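Local structure of Ifi204 (Mus musculus domesticus, 5YZW) at residues 145-150 and 171-176; 44-49 and 55-60. The protein is an interferon-inducible DNA sensor of the PYHIN family whose HINb domain, the part described here, probably recognises DNA. All coordinates share one frame; numbering follows the deposited sequence.

Interaction 1 of 2, residues 145-150 and 171-176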
loop_
_atom_site.group_PDB
_atom_site.type_symbol
_atom_site.label_atom_id
_atom_site.label_comp_id
_atom_site.label_asym_id
_atom_site.label_seq_id
_atom_site.Cartn_x
_atom_site.Cartn_y
_atom_site.Cartn_z
ATOM N N GLY A 145 -13.432 16.429 -3.655
ATOM C CA GLY A 145 -13.698 16.030 -5.023
ATOM C C GLY A 145 -14.174 14.592 -5.103
ATOM O O GLY A 145 -14.462 13.953 -4.087
ATOM N N LYS A 146 -14.246 14.097 -6.341
ATOM C CA LYS A 146 -14.764 12.768 -6.641
ATOM C C LYS A 146 -13.928 12.152 -7.754
ATOM O O LYS A 146 -13.397 12.867 -8.609
ATOM C CB LYS A 146 -16.251 12.815 -7.077
ATOM C CG LYS A 146 -17.221 13.312 -6.011
ATOM C CD LYS A 146 -17.859 14.651 -6.415
ATOM C CE LYS A 146 -18.616 15.281 -5.259
ATOM N NZ LYS A 146 -19.666 16.234 -5.718
ATOM N N MET A 147 -13.809 10.824 -7.739
ATOM C CA MET A 147 -13.115 10.102 -8.801
ATOM C C MET A 147 -13.600 8.657 -8.810
ATOM O O MET A 147 -14.421 8.246 -7.985
ATOM C CB MET A 147 -11.587 10.190 -8.642
ATOM C CG MET A 147 -11.068 9.868 -7.244
ATOM S SD MET A 147 -9.258 10.016 -6.998
ATOM C CE MET A 147 -8.624 9.776 -8.646
ATOM N N GLU A 148 -13.093 7.890 -9.769
ATOM C CA GLU A 148 -13.442 6.487 -9.942
ATOM C C GLU A 148 -12.276 5.611 -9.511
ATOM O O GLU A 148 -11.122 5.915 -9.810
ATOM C CB GLU A 148 -13.772 6.166 -11.405
ATOM C CG GLU A 148 -15.102 6.616 -11.911
ATOM C CD GLU A 148 -15.315 6.174 -13.347
ATOM O OE1 GLU A 148 -14.305 5.987 -14.064
ATOM O OE2 GLU A 148 -16.482 6.006 -13.760
ATOM N N VAL A 149 -12.579 4.520 -8.820
ATOM C CA VAL A 149 -11.635 3.430 -8.634
ATOM C C VAL A 149 -11.997 2.347 -9.636
ATOM O O VAL A 149 -13.131 1.859 -9.648
ATOM C CB VAL A 149 -11.661 2.894 -7.197
ATOM C CG1 VAL A 149 -10.674 1.742 -7.042
ATOM C CG2 VAL A 149 -11.332 4.007 -6.209
ATOM N N VAL A 150 -11.057 1.993 -10.502
ATOM C CA VAL A 150 -11.283 0.983 -11.527
ATOM C C VAL A 150 -10.645 -0.313 -11.056
ATOM O O VAL A 150 -9.425 -0.382 -10.842
ATOM C CB VAL A 150 -10.728 1.424 -12.889
ATOM C CG1 VAL A 150 -11.046 0.381 -13.954
ATOM C CG2 VAL A 150 -11.337 2.765 -13.285
ATOM N N PHE A 171 -2.577 1.525 -5.640
ATOM C CA PHE A 171 -3.334 1.747 -6.869
ATOM C C PHE A 171 -2.644 2.798 -7.735
ATOM O O PHE A 171 -1.985 3.704 -7.223
ATOM C CB PHE A 171 -4.758 2.197 -6.549
ATOM C CG PHE A 171 -5.681 1.081 -6.236
ATOM C CD1 PHE A 171 -5.437 0.230 -5.179
ATOM C CD2 PHE A 171 -6.835 0.883 -7.008
ATOM C CE1 PHE A 171 -6.298 -0.813 -4.883
ATOM C CE2 PHE A 171 -7.684 -0.160 -6.724
ATOM C CZ PHE A 171 -7.417 -1.014 -5.664
ATOM N N GLU A 172 -2.810 2.697 -9.059
ATOM C CA GLU A 172 -2.128 3.632 -9.955
ATOM C C GLU A 172 -3.030 4.798 -10.315
ATOM O O GLU A 172 -4.169 4.605 -10.748
ATOM C CB GLU A 172 -1.629 2.960 -11.237
ATOM C CG GLU A 172 -0.876 3.933 -12.169
ATOM C CD GLU A 172 -0.226 3.262 -13.384
ATOM O OE1 GLU A 172 -0.296 2.023 -13.507
ATOM O OE2 GLU A 172 0.339 3.984 -14.240
ATOM N N LEU A 173 -2.498 6.006 -10.164
ATOM C CA LEU A 173 -3.249 7.218 -10.446
ATOM C C LEU A 173 -3.170 7.471 -11.941
ATOM O O LEU A 173 -2.074 7.555 -12.505
ATOM C CB LEU A 173 -2.678 8.403 -9.662
ATOM C CG LEU A 173 -3.208 9.779 -10.037
ATOM C CD1 LEU A 173 -4.628 9.829 -9.533
ATOM C CD2 LEU A 173 -2.385 10.893 -9.377
ATOM N N THR A 174 -4.321 7.548 -12.596
ATOM C CA THR A 174 -4.359 7.778 -14.028
ATOM C C THR A 174 -5.423 8.824 -14.317
ATOM O O THR A 174 -6.248 9.156 -13.459
ATOM C CB THR A 174 -4.646 6.480 -14.804
ATOM O OG1 THR A 174 -6.021 6.142 -14.665
ATOM C CG2 THR A 174 -3.816 5.309 -14.257
ATOM N N SER A 175 -5.401 9.358 -15.533
ATOM C CA SER A 175 -6.479 10.236 -15.952
ATOM C C SER A 175 -6.916 9.883 -17.364
ATOM O O SER A 175 -6.161 9.303 -18.149
ATOM C CB SER A 175 -6.079 11.718 -15.857
ATOM O OG SER A 175 -5.142 12.071 -16.851
ATOM N N THR A 176 -8.180 10.182 -17.639
ATOM C CA THR A 176 -8.766 10.219 -18.968
ATOM C C THR A 176 -9.404 11.588 -19.149
ATOM O O THR A 176 -9.484 12.383 -18.208
ATOM C CB THR A 176 -9.825 9.127 -19.147
ATOM O OG1 THR A 176 -11.033 9.545 -18.500
ATOM C CG2 THR A 176 -9.365 7.812 -18.543
#
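The aromatic ring of Phe171 is met obliquely by Val149, whose CG1 methyl lies 3.6 Å from CE2 and 3.9 Å from CD2 of that ring. The backbone O of Val150 also approaches CE2 of Phe171 obliquely, but at 4.5 Å it is only a loose neighbour. The side chains of Val149 and Phe171 cross at about a right angle, and only one methyl makes the close approach to the ring. In Val149 that methyl is the branch set opposite the backbone N (chi1 179°), while the ring of Phe171 swings to the side of its own N, away from the carbonyl carbon. A beta-branched valine suits the strand and offers a short, stiff methyl; the broad phenylalanine ring spans the distance between backbones that do not pair directly.

A second apolar touch joins Met147 to Leu173, with CE of Met147 4.1 Å from CD1 of Leu173. Here too the side chains run nearly perpendicular. The methionine chain bends at its last torsion (chi3 -25°), and this flexible thioether lets its terminal methyl settle against the branched leucine. No hydrogen bond spans the two segments, so the contact rests on apolar side chains, all of them buried.

The strand axes stay 8.9 Å apart at their closest and run at 135° to each other, because strand 180-183 lies between them in the curled sheet, parallel to 145-151 and antiparallel to 171-175. Trp180 of that strand touches both Met147 and Leu173. This is the interior of an OB-fold barrel: strand 135-142 flanks 145-151, strand 119-132 flanks 171-175, and helix 108-112 packs on Met147 through Ile108 and Leu111.

Interaction 2 of 2, residues 44-49 and 55-60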
loop_
_atom_site.group_PDB
_atom_site.type_symbol
_atom_site.label_atom_id
_atom_site.label_comp_id
_atom_site.label_asym_id
_atom_site.label_seq_id
_atom_site.Cartn_x
_atom_site.Cartn_y
_atom_site.Cartn_z
ATOM N N PHE A 44 8.478 4.632 5.167
ATOM C CA PHE A 44 8.711 3.910 3.928
ATOM C C PHE A 44 7.567 2.948 3.682
ATOM O O PHE A 44 7.050 2.326 4.620
ATOM C CB PHE A 44 10.037 3.147 3.967
ATOM C CG PHE A 44 11.239 4.040 4.198
ATOM C CD1 PHE A 44 11.653 4.361 5.474
ATOM C CD2 PHE A 44 11.904 4.602 3.121
ATOM C CE1 PHE A 44 12.750 5.192 5.675
ATOM C CE2 PHE A 44 12.990 5.441 3.312
ATOM C CZ PHE A 44 13.421 5.725 4.587
ATOM N N ARG A 45 7.186 2.812 2.415
ATOM C CA ARG A 45 6.218 1.809 2.008
ATOM C C ARG A 45 6.967 0.585 1.503
ATOM O O ARG A 45 7.848 0.701 0.650
ATOM C CB ARG A 45 5.279 2.386 0.944
ATOM C CG ARG A 45 4.123 3.112 1.571
ATOM C CD ARG A 45 3.482 4.125 0.618
ATOM N NE ARG A 45 2.493 4.944 1.315
ATOM C CZ ARG A 45 1.519 5.620 0.716
ATOM N NH1 ARG A 45 1.390 5.580 -0.606
ATOM N NH2 ARG A 45 0.671 6.336 1.442
ATOM N N VAL A 46 6.645 -0.577 2.065
ATOM C CA VAL A 46 7.411 -1.801 1.892
ATOM C C VAL A 46 6.549 -2.837 1.189
ATOM O O VAL A 46 5.397 -3.061 1.582
ATOM C CB VAL A 46 7.897 -2.360 3.245
ATOM C CG1 VAL A 46 8.730 -3.629 3.034
ATOM C CG2 VAL A 46 8.705 -1.305 3.988
ATOM N N LYS A 47 7.132 -3.497 0.194
ATOM C CA LYS A 47 6.566 -4.671 -0.451
ATOM C C LYS A 47 7.373 -5.887 -0.023
ATOM O O LYS A 47 8.575 -5.971 -0.303
ATOM C CB LYS A 47 6.596 -4.513 -1.967
ATOM C CG LYS A 47 5.459 -3.659 -2.517
ATOM C CD LYS A 47 5.758 -3.216 -3.960
ATOM C CE LYS A 47 4.547 -2.528 -4.616
ATOM N NZ LYS A 47 4.867 -2.197 -6.025
ATOM N N VAL A 48 6.716 -6.819 0.661
ATOM C CA VAL A 48 7.347 -8.011 1.211
ATOM C C VAL A 48 6.918 -9.186 0.354
ATOM O O VAL A 48 5.742 -9.583 0.370
ATOM C CB VAL A 48 6.970 -8.220 2.681
ATOM C CG1 VAL A 48 7.586 -9.509 3.208
ATOM C CG2 VAL A 48 7.424 -6.999 3.505
ATOM N N PHE A 49 7.865 -9.744 -0.409
ATOM C CA PHE A 49 7.570 -10.856 -1.309
ATOM C C PHE A 49 7.919 -12.231 -0.740
ATOM O O PHE A 49 7.622 -13.240 -1.390
ATOM C CB PHE A 49 8.293 -10.652 -2.645
ATOM C CG PHE A 49 7.823 -9.440 -3.400
ATOM C CD1 PHE A 49 6.592 -9.444 -4.047
ATOM C CD2 PHE A 49 8.596 -8.284 -3.440
ATOM C CE1 PHE A 49 6.146 -8.325 -4.742
ATOM C CE2 PHE A 49 8.156 -7.171 -4.130
ATOM C CZ PHE A 49 6.925 -7.195 -4.786
ATOM N N SER A 55 5.414 -13.060 10.369
ATOM C CA SER A 55 5.642 -13.086 11.815
ATOM C C SER A 55 6.504 -11.935 12.323
ATOM O O SER A 55 6.535 -11.704 13.532
ATOM C CB SER A 55 6.298 -14.403 12.237
ATOM O OG SER A 55 7.563 -14.551 11.620
ATOM N N LYS A 56 7.199 -11.208 11.459
ATOM C CA LYS A 56 8.016 -10.094 11.927
ATOM C C LYS A 56 7.429 -8.719 11.635
ATOM O O LYS A 56 7.792 -7.744 12.312
ATOM C CB LYS A 56 9.424 -10.187 11.325
ATOM C CG LYS A 56 10.225 -11.327 11.966
ATOM C CD LYS A 56 11.540 -11.570 11.259
ATOM C CE LYS A 56 12.154 -12.893 11.709
ATOM N NZ LYS A 56 13.510 -13.063 11.114
ATOM N N PHE A 57 6.520 -8.609 10.674
ATOM C CA PHE A 57 5.890 -7.320 10.409
ATOM C C PHE A 57 4.602 -7.220 11.230
ATOM O O PHE A 57 3.476 -7.217 10.718
ATOM C CB PHE A 57 5.662 -7.138 8.917
ATOM C CG PHE A 57 6.906 -6.776 8.166
ATOM C CD1 PHE A 57 7.849 -7.752 7.844
ATOM C CD2 PHE A 57 7.159 -5.454 7.810
ATOM C CE1 PHE A 57 9.005 -7.409 7.149
ATOM C CE2 PHE A 57 8.308 -5.102 7.121
ATOM C CZ PHE A 57 9.237 -6.081 6.785
ATOM N N ILE A 58 4.810 -7.164 12.538
ATOM C CA ILE A 58 3.753 -6.937 13.518
ATOM C C ILE A 58 3.805 -5.469 13.919
ATOM O O ILE A 58 4.883 -4.986 14.274
ATOM C CB ILE A 58 3.931 -7.837 14.751
ATOM C CG1 ILE A 58 3.981 -9.304 14.332
ATOM C CG2 ILE A 58 2.829 -7.583 15.768
ATOM C CD1 ILE A 58 2.751 -9.738 13.580
ATOM N N PRO A 59 2.694 -4.735 13.862
ATOM C CA PRO A 59 2.719 -3.332 14.291
ATOM C C PRO A 59 3.385 -3.168 15.654
ATOM O O PRO A 59 3.090 -3.897 16.599
ATOM C CB PRO A 59 1.236 -2.966 14.325
ATOM C CG PRO A 59 0.637 -3.804 13.167
ATOM C CD PRO A 59 1.382 -5.122 13.292
ATOM N N ARG A 60 4.316 -2.213 15.735
ATOM C CA ARG A 60 5.124 -1.807 16.890
ATOM C C ARG A 60 6.395 -2.643 17.055
ATOM O O ARG A 60 7.227 -2.299 17.884
ATOM C CB ARG A 60 4.346 -1.810 18.219
ATOM C CG ARG A 60 3.022 -1.064 18.126
ATOM C CD ARG A 60 2.309 -0.956 19.462
ATOM N NE ARG A 60 2.797 0.148 20.293
ATOM C CZ ARG A 60 3.035 1.403 19.897
ATOM N NH1 ARG A 60 2.810 1.808 18.652
ATOM N NH2 ARG A 60 3.486 2.279 20.785
#
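Lys56 O accepts a hydrogen bond from Asn61 ND2 and a weak one from Ile58 N, at 3.0 Å, and so helps to shape the turn from which Phe57 reaches Val48 and Val46. Phe57 is the centre of this inverse gamma turn, and its CB leaves the backbone toward strand 43-48. The CG2 methyl of Val48 sits over one face of the Phe57 ring, 4.1 Å from the centroid and 19° off the ring normal, a CH-pi contact shifted toward the rim; its nearest ring atom is CZ, at 3.9 Å. The two side chains approach from opposite directions. CG2 of Val48 is the branch lying beside the backbone N, since CG1 takes the position opposite it (chi1 177°).

In the OB fold of this half of the domain, residues 55-60 belong to the loop between strands 43-48 and 62-71, and Phe57 plugs that loop into the core. A large flat ring suits the task, because it can take a methyl over one face while Phe33 of strand 30-38 meets it edge-to-face; Val15 and Val18 of strand 11-25 also pack on it. Val46 adds a looser apolar touch, its CG1 standing 4.4 Å from CE2 of Phe57, obliquely to the ring.

How the interactions relate
From the N terminus, interaction 2 comes first and closes a short loop, bringing 55-60 back onto strand 43-48 across five intervening residues. Interaction 1 opens well after it has closed and spans twenty residues, including strand 165-169, so the two are in series and neither nest nor cross. Interaction 2 ties a loop to a strand of the first curled sheet, whereas interaction 1 joins two strands of the second, consistent with the paired OB folds of a HIN domain, with helices 96-103 and 108-112 in the chain between them. Their centres are 27 Å apart, on opposite sides of the chain's centre. Lys47 of segment 44-49 bridges the halves, hydrogen-bonding His187 and touching Cys170, just before segment 171-176.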